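Local coordinates for salt-tolerant glutaminase (Micrococcus luteus, PDB 3AGD), which probably catalyses the hydrolysis of L-glutamine to L-glutamate and ammonium, as a homotetrameric member of the glutaminase family, at residues I62-A65 / S66-F69; L135-A138 / V139-M142; P108-A111 / M112-A115. All coordinates share one frame; numbering follows the deposited sequence.

Interaction 1. Residues I62-A65 / S66-F69; sequences IQSA and SKPF
Ser64 and Lys67 stand one turn apart where the chain enters helix 67-78, in the Ser-x-x-Lys arrangement of the serine beta-lactamase-like fold to which the glutaminases belong. Lys67 N donates to Ser64 O at 3.0 Å, where a short 3-10 segment leads into the helix. The lysine side chain leaves beside its own backbone N (chi1 -65°) and then runs fully extended alongside Ser64, its CB and CG passing the serine carbonyl O and its CE coming within 3.3 Å of Ser64 OG. Lys67 NZ lies 3.1 Å from Ser64 OG, while its clear partners are Asn114 OD1 and Met112 O. Lys67 NZ is thus held by two acceptors at the entrance of helix 114-123, and Tyr191 lies against the lysine side chain. Ser64 binds L-glutamate in another structure of this enzyme, and the lysine beside it is consistent with a catalytic pair as in class A beta-lactamases.

Gln63 O, just before the serine, accepts from Ser66. The hydroxyl of Ser66 OG donates to Gln63 O at 2.9 Å; with chi1 at 71° it sits between the backbone N and carbonyl carbon, folded back over the turn. The same hydroxyl has a second partner in Gln194 NE2, which ties the turn to helix 184-195. The side-chain amide of Gln63 bonds through NE2 to Thr61 OG1.

Ile62 supplies the apolar side of the turn, with CG2 3.8 Å from Ser66 CB, and Met142 and Met207 pack around this region. At the far end Ile62 CD1 approaches Phe69 CE1 obliquely at 4.2 Å.

Interaction 2. Residues L135-A138 / V139-M142; sequences LDRA and VEIM
Val139 meets Leu135 one turn back along helix 131-146, its CG2 methyl lying 3.5 Å from Leu135 CD2. This branch stands beside the valine's own backbone N, toward Leu135. At the same turn, Val139 N donates to Leu135 O in a backbone bond.

Glu140 comes next, on the exposed flank. Its N-H bonds Asp136 O, and its extended side chain carries the carboxylate to Arg137, three residues earlier. Glu140 OE1 accepts from Arg137 NH2 at 2.8 Å in a salt bridge, but the N-H points off the line at 133°, and the nitrogen comes from above the carboxylate plane. The two flat groups stand 78° apart, so a single oxygen meets a single nitrogen and no two-pronged pair forms. A bend at chi2 (55°) turns the arginine toward this partner, and Arg137 CD also passes 3.4 Å from Glu140 OE1. Arg137 NE is engaged by Asp77 of helix 67-78, giving the guanidinium a second acidic partner.

Ile141 then turns inward. CB of Ile141 lies over one face of the guanidinium, and its CG2 packs 3.1 Å from Ala138 O, while its N-H closes on Arg137 O. The isoleucine and Ala138 also touch helix 67-78, at Ala73 and Thr70 respectively.

At Met142 the helical bond to Ala138 O is weak, at 3.4 Å from Met142 N. The thioether bends back at chi3, placing Met142 CE 3.4 Å from Ala138 O.

Shared between two carboxylates, Arg137 probably stabilises the ionised forms of Glu140 and Asp77, and through Asp77 it links helix 131-146 to helix 67-78 by charge as well as by packing.

Interaction 3. Residues P108-A111 / M112-A115; sequences PDNA and MINA
Ile113 packs back over Asn110 and Asp109 as the chain turns into helix 114-123, for which it occupies the N-cap position. From CB its two branches part. CG2 lies alongside the end of the Asn110 side chain, and the two side chains cross at about a right angle. CG1 takes the position between the backbone N and the carbonyl carbon (chi1 62°), which brings Ile113 CG1 3.2 Å from Asn110 O. Beyond it the chain extends, and the Ile113 CD1 tip ends against Asp109, 4.0 Å from the Asp109 backbone N and 4.1 Å from Asp109 CB. The isoleucine therefore lies across the inside of the bend, with one branch alongside the Asn110 side chain and the other running past the Asn110 carbonyl. Glu94, which touches Ile113, also accepts a hydrogen bond from Asn114 N at the start of the helix.

Further along, residues 112-115 double back on 108-111, their directions 145° apart. Pro108 CB meets Ala115 CB at 3.8 Å, and Pro108 CG rests 3.7 Å from Ala115 O, so the proline ring packs against the first turn of the helix. Leu174 and Ala119 also touch the proline.

At the tip of the bend Met112 curls back, its chain bent at chi2 and chi3, and Met112 CE lies 4.1 Å from Ala111 CB. On the outside it packs against Val236 and Ser240 of helix 227-240.

Asn114 itself points away from the bend, and its ND2 bonds Asn167 OD1. Both asparagines bind L-glutamate in another structure of this enzyme; the helix start thus brings Asn114 to the glutamate site of the glutaminase domain, in the beta-lactamase-like fold.

Interactions 1 and 3 are buried and each contribute one residue of the glutamate site, and they meet at the end of the Lys67 side chain, which reaches from helix 67-78 to the entrance of helix 114-123. Interaction 2 is partly buried: Ile141 and Met142 pack on Phe69, Ser66 and Ile62, so interactions 1 and 2 together join helices 67-78 and 131-146, while its salt bridge occupies the exposed flank. It makes no touch with interaction 3, about 12 Å away at the nearest atoms. Hydroxyl and backbone hydrogen bonds shape the turn at 62-69, regular helix bonds and opposite charges hold 135-142, and apolar packing dominates the bend at 108-115.

Interaction 1. Residues I62-A65 / S66-F69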
ATOM      1  N   ILE A  62     -17.610  20.154  -2.354  1.00 13.05           N
ATOM      2  CA  ILE A  62     -16.706  19.097  -1.933  1.00 14.10           C
ATOM      3  C   ILE A  62     -16.828  18.722  -0.461  1.00 16.33           C
ATOM      4  O   ILE A  62     -16.516  17.594  -0.072  1.00 18.74           O
ATOM      5  CB  ILE A  62     -15.241  19.502  -2.257  1.00 13.01           C
ATOM      6  CG1 ILE A  62     -14.287  18.348  -1.974  1.00 12.98           C
ATOM      7  CG2 ILE A  62     -14.847  20.719  -1.443  1.00 12.57           C
ATOM      8  CD1 ILE A  62     -12.866  18.631  -2.445  1.00 13.04           C
ATOM      9  N   GLN A  63     -17.290  19.662   0.354  1.00 18.99           N
ATOM     10  CA  GLN A  63     -17.445  19.419   1.785  1.00 18.68           C
ATOM     11  C   GLN A  63     -16.185  18.789   2.397  1.00 17.97           C
ATOM     12  O   GLN A  63     -15.071  19.231   2.107  1.00 18.37           O
ATOM     13  CB  GLN A  63     -18.673  18.536   2.036  1.00 16.52           C
ATOM     14  CG  GLN A  63     -20.017  19.191   1.656  1.00 13.25           C
ATOM     15  CD  GLN A  63     -20.262  20.509   2.380  1.00 16.16           C
ATOM     16  OE1 GLN A  63     -19.924  20.653   3.554  1.00 20.80           O
ATOM     17  NE2 GLN A  63     -20.864  21.472   1.685  1.00 13.19           N
ATOM     18  N   SER A  64     -16.353  17.759   3.228  1.00 15.81           N
ATOM     19  CA  SER A  64     -15.219  17.111   3.893  1.00 15.72           C
ATOM     20  C   SER A  64     -14.128  16.523   3.002  1.00 16.77           C
ATOM     21  O   SER A  64     -13.015  16.266   3.476  1.00 15.20           O
ATOM     22  CB  SER A  64     -15.711  16.030   4.857  1.00 17.16           C
ATOM     23  OG  SER A  64     -16.248  16.615   6.029  1.00 20.27           O
ATOM     24  N   ALA A  65     -14.429  16.301   1.727  1.00 15.71           N
ATOM     25  CA  ALA A  65     -13.415  15.765   0.823  1.00 16.13           C
ATOM     26  C   ALA A  65     -12.370  16.846   0.547  1.00 16.09           C
ATOM     27  O   ALA A  65     -11.431  16.643  -0.219  1.00 19.72           O
ATOM     28  CB  ALA A  65     -14.048  15.288  -0.477  1.00 16.84           C
ATOM     29  N   SER A  66     -12.541  17.995   1.188  1.00 14.20           N
ATOM     30  CA  SER A  66     -11.607  19.106   1.046  1.00 16.16           C
ATOM     31  C   SER A  66     -10.482  18.930   2.059  1.00 15.89           C
ATOM     32  O   SER A  66      -9.365  19.404   1.862  1.00 17.42           O
ATOM     33  CB  SER A  66     -12.309  20.427   1.348  1.00 15.79           C
ATOM     34  OG  SER A  66     -12.599  20.526   2.736  1.00 14.35           O
ATOM     35  N   LYS A  67     -10.796  18.239   3.147  1.00 17.90           N
ATOM     36  CA  LYS A  67      -9.855  18.025   4.240  1.00 16.71           C
ATOM     37  C   LYS A  67      -8.461  17.508   3.883  1.00 15.08           C
ATOM     38  O   LYS A  67      -7.462  18.035   4.367  1.00 14.83           O
ATOM     39  CB  LYS A  67     -10.513  17.134   5.294  1.00 15.65           C
ATOM     40  CG  LYS A  67     -11.709  17.812   5.961  1.00 10.88           C
ATOM     41  CD  LYS A  67     -12.441  16.872   6.900  1.00 15.64           C
ATOM     42  CE  LYS A  67     -13.575  17.589   7.620  1.00 14.09           C
ATOM     43  NZ  LYS A  67     -14.318  16.656   8.503  1.00 15.93           N
ATOM     44  N   PRO A  68      -8.366  16.472   3.037  1.00 17.44           N
ATOM     45  CA  PRO A  68      -7.016  16.006   2.717  1.00 16.58           C
ATOM     46  C   PRO A  68      -6.174  17.033   1.976  1.00 17.60           C
ATOM     47  O   PRO A  68      -4.949  17.064   2.116  1.00 17.55           O
ATOM     48  CB  PRO A  68      -7.265  14.739   1.894  1.00 22.02           C
ATOM     49  CG  PRO A  68      -8.643  14.921   1.357  1.00 24.23           C
ATOM     50  CD  PRO A  68      -9.385  15.564   2.484  1.00 18.75           C
ATOM     51  N   PHE A  69      -6.830  17.895   1.210  1.00 15.85           N
ATOM     52  CA  PHE A  69      -6.116  18.901   0.435  1.00 18.09           C
ATOM     53  C   PHE A  69      -5.631  20.099   1.246  1.00 17.02           C
ATOM     54  O   PHE A  69      -4.513  20.573   1.041  1.00 20.08           O
ATOM     55  CB  PHE A  69      -6.986  19.322  -0.749  1.00 17.02           C
ATOM     56  CG  PHE A  69      -7.421  18.156  -1.592  1.00 15.18           C
ATOM     57  CD1 PHE A  69      -8.763  17.786  -1.664  1.00 13.11           C
ATOM     58  CD2 PHE A  69      -6.475  17.366  -2.240  1.00 13.89           C
ATOM     59  CE1 PHE A  69      -9.155  16.647  -2.364  1.00 11.97           C
ATOM     60  CE2 PHE A  69      -6.856  16.221  -2.943  1.00 15.89           C
ATOM     61  CZ  PHE A  69      -8.200  15.858  -3.005  1.00 13.88           C
TER

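Interaction 2. Residues L135-A138 / V139-M142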
ATOM      1  N   LEU A 135      -8.316  31.517   3.150  1.00 22.22           N
ATOM      2  CA  LEU A 135      -9.348  30.981   2.268  1.00 21.10           C
ATOM      3  C   LEU A 135      -8.759  30.857   0.867  1.00 19.90           C
ATOM      4  O   LEU A 135      -8.917  29.826   0.215  1.00 21.43           O
ATOM      5  CB  LEU A 135     -10.578  31.895   2.226  1.00 23.76           C
ATOM      6  CG  LEU A 135     -11.929  31.196   2.019  1.00 29.33           C
ATOM      7  CD1 LEU A 135     -12.962  32.220   1.590  1.00 26.85           C
ATOM      8  CD2 LEU A 135     -11.821  30.095   0.976  1.00 33.39           C
ATOM      9  N   ASP A 136      -8.077  31.903   0.405  1.00 18.00           N
ATOM     10  CA  ASP A 136      -7.463  31.860  -0.919  1.00 19.66           C
ATOM     11  C   ASP A 136      -6.541  30.649  -1.027  1.00 19.74           C
ATOM     12  O   ASP A 136      -6.511  29.977  -2.050  1.00 21.77           O
ATOM     13  CB  ASP A 136      -6.650  33.133  -1.208  1.00 24.17           C
ATOM     14  CG  ASP A 136      -7.528  34.354  -1.469  1.00 28.89           C
ATOM     15  OD1 ASP A 136      -8.721  34.184  -1.802  1.00 31.82           O
ATOM     16  OD2 ASP A 136      -7.013  35.490  -1.355  1.00 27.81           O
ATOM     17  N   ARG A 137      -5.791  30.369   0.033  1.00 20.62           N
ATOM     18  CA  ARG A 137      -4.868  29.237   0.028  1.00 18.21           C
ATOM     19  C   ARG A 137      -5.610  27.899  -0.092  1.00 16.32           C
ATOM     20  O   ARG A 137      -5.182  27.004  -0.826  1.00 17.68           O
ATOM     21  CB  ARG A 137      -4.007  29.257   1.295  1.00 18.79           C
ATOM     22  CG  ARG A 137      -2.991  28.113   1.393  1.00 19.93           C
ATOM     23  CD  ARG A 137      -2.094  28.046   0.169  1.00 20.60           C
ATOM     24  NE  ARG A 137      -1.024  27.068   0.333  1.00 22.42           N
ATOM     25  CZ  ARG A 137      -0.536  26.323  -0.653  1.00 23.43           C
ATOM     26  NH1 ARG A 137       0.443  25.461  -0.415  1.00 24.23           N
ATOM     27  NH2 ARG A 137      -1.039  26.426  -1.875  1.00 22.68           N
ATOM     28  N   ALA A 138      -6.722  27.763   0.623  1.00 13.35           N
ATOM     29  CA  ALA A 138      -7.503  26.532   0.566  1.00 15.07           C
ATOM     30  C   ALA A 138      -8.056  26.346  -0.850  1.00 19.15           C
ATOM     31  O   ALA A 138      -7.967  25.266  -1.432  1.00 20.91           O
ATOM     32  CB  ALA A 138      -8.645  26.583   1.583  1.00  8.94           C
ATOM     33  N   VAL A 139      -8.624  27.409  -1.406  1.00 19.35           N
ATOM     34  CA  VAL A 139      -9.183  27.346  -2.747  1.00 18.55           C
ATOM     35  C   VAL A 139      -8.083  27.051  -3.760  1.00 18.19           C
ATOM     36  O   VAL A 139      -8.290  26.298  -4.710  1.00 18.66           O
ATOM     37  CB  VAL A 139      -9.880  28.673  -3.118  1.00 19.81           C
ATOM     38  CG1 VAL A 139     -10.282  28.665  -4.592  1.00 19.87           C
ATOM     39  CG2 VAL A 139     -11.113  28.867  -2.244  1.00 17.87           C
ATOM     40  N   GLU A 140      -6.909  27.640  -3.545  1.00 14.74           N
ATOM     41  CA  GLU A 140      -5.781  27.450  -4.445  1.00 16.46           C
ATOM     42  C   GLU A 140      -5.257  26.017  -4.489  1.00 18.76           C
ATOM     43  O   GLU A 140      -5.094  25.445  -5.569  1.00 20.72           O
ATOM     44  CB  GLU A 140      -4.626  28.380  -4.064  1.00 18.35           C
ATOM     45  CG  GLU A 140      -3.375  28.134  -4.894  1.00 24.04           C
ATOM     46  CD  GLU A 140      -2.139  28.823  -4.337  1.00 29.29           C
ATOM     47  OE1 GLU A 140      -1.914  28.751  -3.110  1.00 28.22           O
ATOM     48  OE2 GLU A 140      -1.385  29.423  -5.132  1.00 32.22           O
ATOM     49  N   ILE A 141      -4.986  25.433  -3.327  1.00 19.39           N
ATOM     50  CA  ILE A 141      -4.452  24.075  -3.308  1.00 21.04           C
ATOM     51  C   ILE A 141      -5.375  23.110  -4.049  1.00 20.32           C
ATOM     52  O   ILE A 141      -4.912  22.273  -4.823  1.00 20.61           O
ATOM     53  CB  ILE A 141      -4.210  23.571  -1.863  1.00 18.81           C
ATOM     54  CG1 ILE A 141      -3.432  22.249  -1.904  1.00 20.21           C
ATOM     55  CG2 ILE A 141      -5.534  23.397  -1.130  1.00 15.47           C
ATOM     56  CD1 ILE A 141      -2.058  22.345  -2.577  1.00 15.92           C
ATOM     57  N   MET A 142      -6.680  23.235  -3.832  1.00 19.24           N
ATOM     58  CA  MET A 142      -7.624  22.359  -4.509  1.00 16.61           C
ATOM     59  C   MET A 142      -7.644  22.658  -6.006  1.00 19.94           C
ATOM     60  O   MET A 142      -7.775  21.747  -6.830  1.00 14.26           O
ATOM     61  CB  MET A 142      -9.027  22.516  -3.914  1.00 13.01           C
ATOM     62  CG  MET A 142      -9.128  22.015  -2.482  1.00 12.47           C
ATOM     63  SD  MET A 142     -10.808  21.947  -1.818  1.00 15.67           S
ATOM     64  CE  MET A 142     -10.923  23.558  -1.036  1.00 15.54           C
TER

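Interaction 3. Residues P108-A111 / M112-A115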
ATOM      1  N   PRO A 108      -6.405  18.035  18.364  1.00 20.40           N
ATOM      2  CA  PRO A 108      -7.487  17.134  17.959  1.00 19.28           C
ATOM      3  C   PRO A 108      -6.846  15.867  17.381  1.00 18.90           C
ATOM      4  O   PRO A 108      -5.692  15.900  16.951  1.00 16.43           O
ATOM      5  CB  PRO A 108      -8.252  17.955  16.918  1.00 17.98           C
ATOM      6  CG  PRO A 108      -7.204  18.874  16.358  1.00 18.67           C
ATOM      7  CD  PRO A 108      -6.444  19.289  17.593  1.00 19.60           C
ATOM      8  N   ASP A 109      -7.587  14.762  17.363  1.00 17.73           N
ATOM      9  CA  ASP A 109      -7.049  13.492  16.880  1.00 15.04           C
ATOM     10  C   ASP A 109      -6.441  13.427  15.477  1.00 17.94           C
ATOM     11  O   ASP A 109      -5.371  12.841  15.301  1.00 19.87           O
ATOM     12  CB  ASP A 109      -8.097  12.388  17.040  1.00 14.56           C
ATOM     13  CG  ASP A 109      -8.248  11.941  18.489  1.00 19.91           C
ATOM     14  OD1 ASP A 109      -7.345  12.245  19.299  1.00 19.38           O
ATOM     15  OD2 ASP A 109      -9.256  11.280  18.816  1.00 24.89           O
ATOM     16  N   ASN A 110      -7.103  13.995  14.475  1.00 13.63           N
ATOM     17  CA  ASN A 110      -6.542  13.957  13.125  1.00 14.30           C
ATOM     18  C   ASN A 110      -7.197  14.964  12.185  1.00 12.70           C
ATOM     19  O   ASN A 110      -8.208  15.573  12.525  1.00 15.13           O
ATOM     20  CB  ASN A 110      -6.646  12.547  12.531  1.00 13.02           C
ATOM     21  CG  ASN A 110      -8.076  12.076  12.403  1.00 15.27           C
ATOM     22  OD1 ASN A 110      -8.557  11.281  13.210  1.00 21.25           O
ATOM     23  ND2 ASN A 110      -8.772  12.576  11.392  1.00  7.32           N
ATOM     24  N   ALA A 111      -6.614  15.119  10.999  1.00 11.80           N
ATOM     25  CA  ALA A 111      -7.088  16.073   9.998  1.00 13.98           C
ATOM     26  C   ALA A 111      -8.399  15.741   9.291  1.00 15.55           C
ATOM     27  O   ALA A 111      -8.971  16.608   8.629  1.00 18.76           O
ATOM     28  CB  ALA A 111      -5.985  16.306   8.947  1.00 15.22           C
ATOM     29  N   MET A 112      -8.871  14.504   9.427  1.00 13.80           N
ATOM     30  CA  MET A 112     -10.110  14.066   8.779  1.00 14.87           C
ATOM     31  C   MET A 112     -11.384  14.443   9.534  1.00 15.42           C
ATOM     32  O   MET A 112     -12.459  14.534   8.938  1.00 17.43           O
ATOM     33  CB  MET A 112     -10.081  12.550   8.560  1.00 15.15           C
ATOM     34  CG  MET A 112      -8.982  12.081   7.615  1.00 18.16           C
ATOM     35  SD  MET A 112      -9.088  12.837   5.970  1.00 20.77           S
ATOM     36  CE  MET A 112      -7.805  14.069   6.060  1.00 21.35           C
ATOM     37  N   ILE A 113     -11.269  14.651  10.840  1.00 14.09           N
ATOM     38  CA  ILE A 113     -12.420  15.034  11.648  1.00 13.49           C
ATOM     39  C   ILE A 113     -12.485  16.558  11.687  1.00 15.69           C
ATOM     40  O   ILE A 113     -11.460  17.237  11.566  1.00 18.69           O
ATOM     41  CB  ILE A 113     -12.314  14.495  13.095  1.00 14.29           C
ATOM     42  CG1 ILE A 113     -11.087  15.090  13.789  1.00 16.84           C
ATOM     43  CG2 ILE A 113     -12.218  12.975  13.078  1.00 15.38           C
ATOM     44  CD1 ILE A 113     -10.961  14.714  15.256  1.00 17.04           C
ATOM     45  N   ASN A 114     -13.689  17.090  11.858  1.00 13.72           N
ATOM     46  CA  ASN A 114     -13.897  18.531  11.889  1.00 16.10           C
ATOM     47  C   ASN A 114     -12.902  19.285  12.762  1.00 14.27           C
ATOM     48  O   ASN A 114     -12.226  20.193  12.288  1.00 15.64           O
ATOM     49  CB  ASN A 114     -15.328  18.832  12.338  1.00 17.32           C
ATOM     50  CG  ASN A 114     -16.349  18.478  11.276  1.00 20.96           C
ATOM     51  OD1 ASN A 114     -16.075  17.671  10.381  1.00 20.21           O
ATOM     52  ND2 ASN A 114     -17.535  19.070  11.369  1.00 17.67           N
ATOM     53  N   ALA A 115     -12.806  18.901  14.030  1.00 16.83           N
ATOM     54  CA  ALA A 115     -11.892  19.559  14.964  1.00 15.09           C
ATOM     55  C   ALA A 115     -10.476  19.660  14.396  1.00 15.25           C
ATOM     56  O   ALA A 115      -9.822  20.696  14.512  1.00 17.21           O
ATOM     57  CB  ALA A 115     -11.875  18.806  16.292  1.00 12.91           C
TER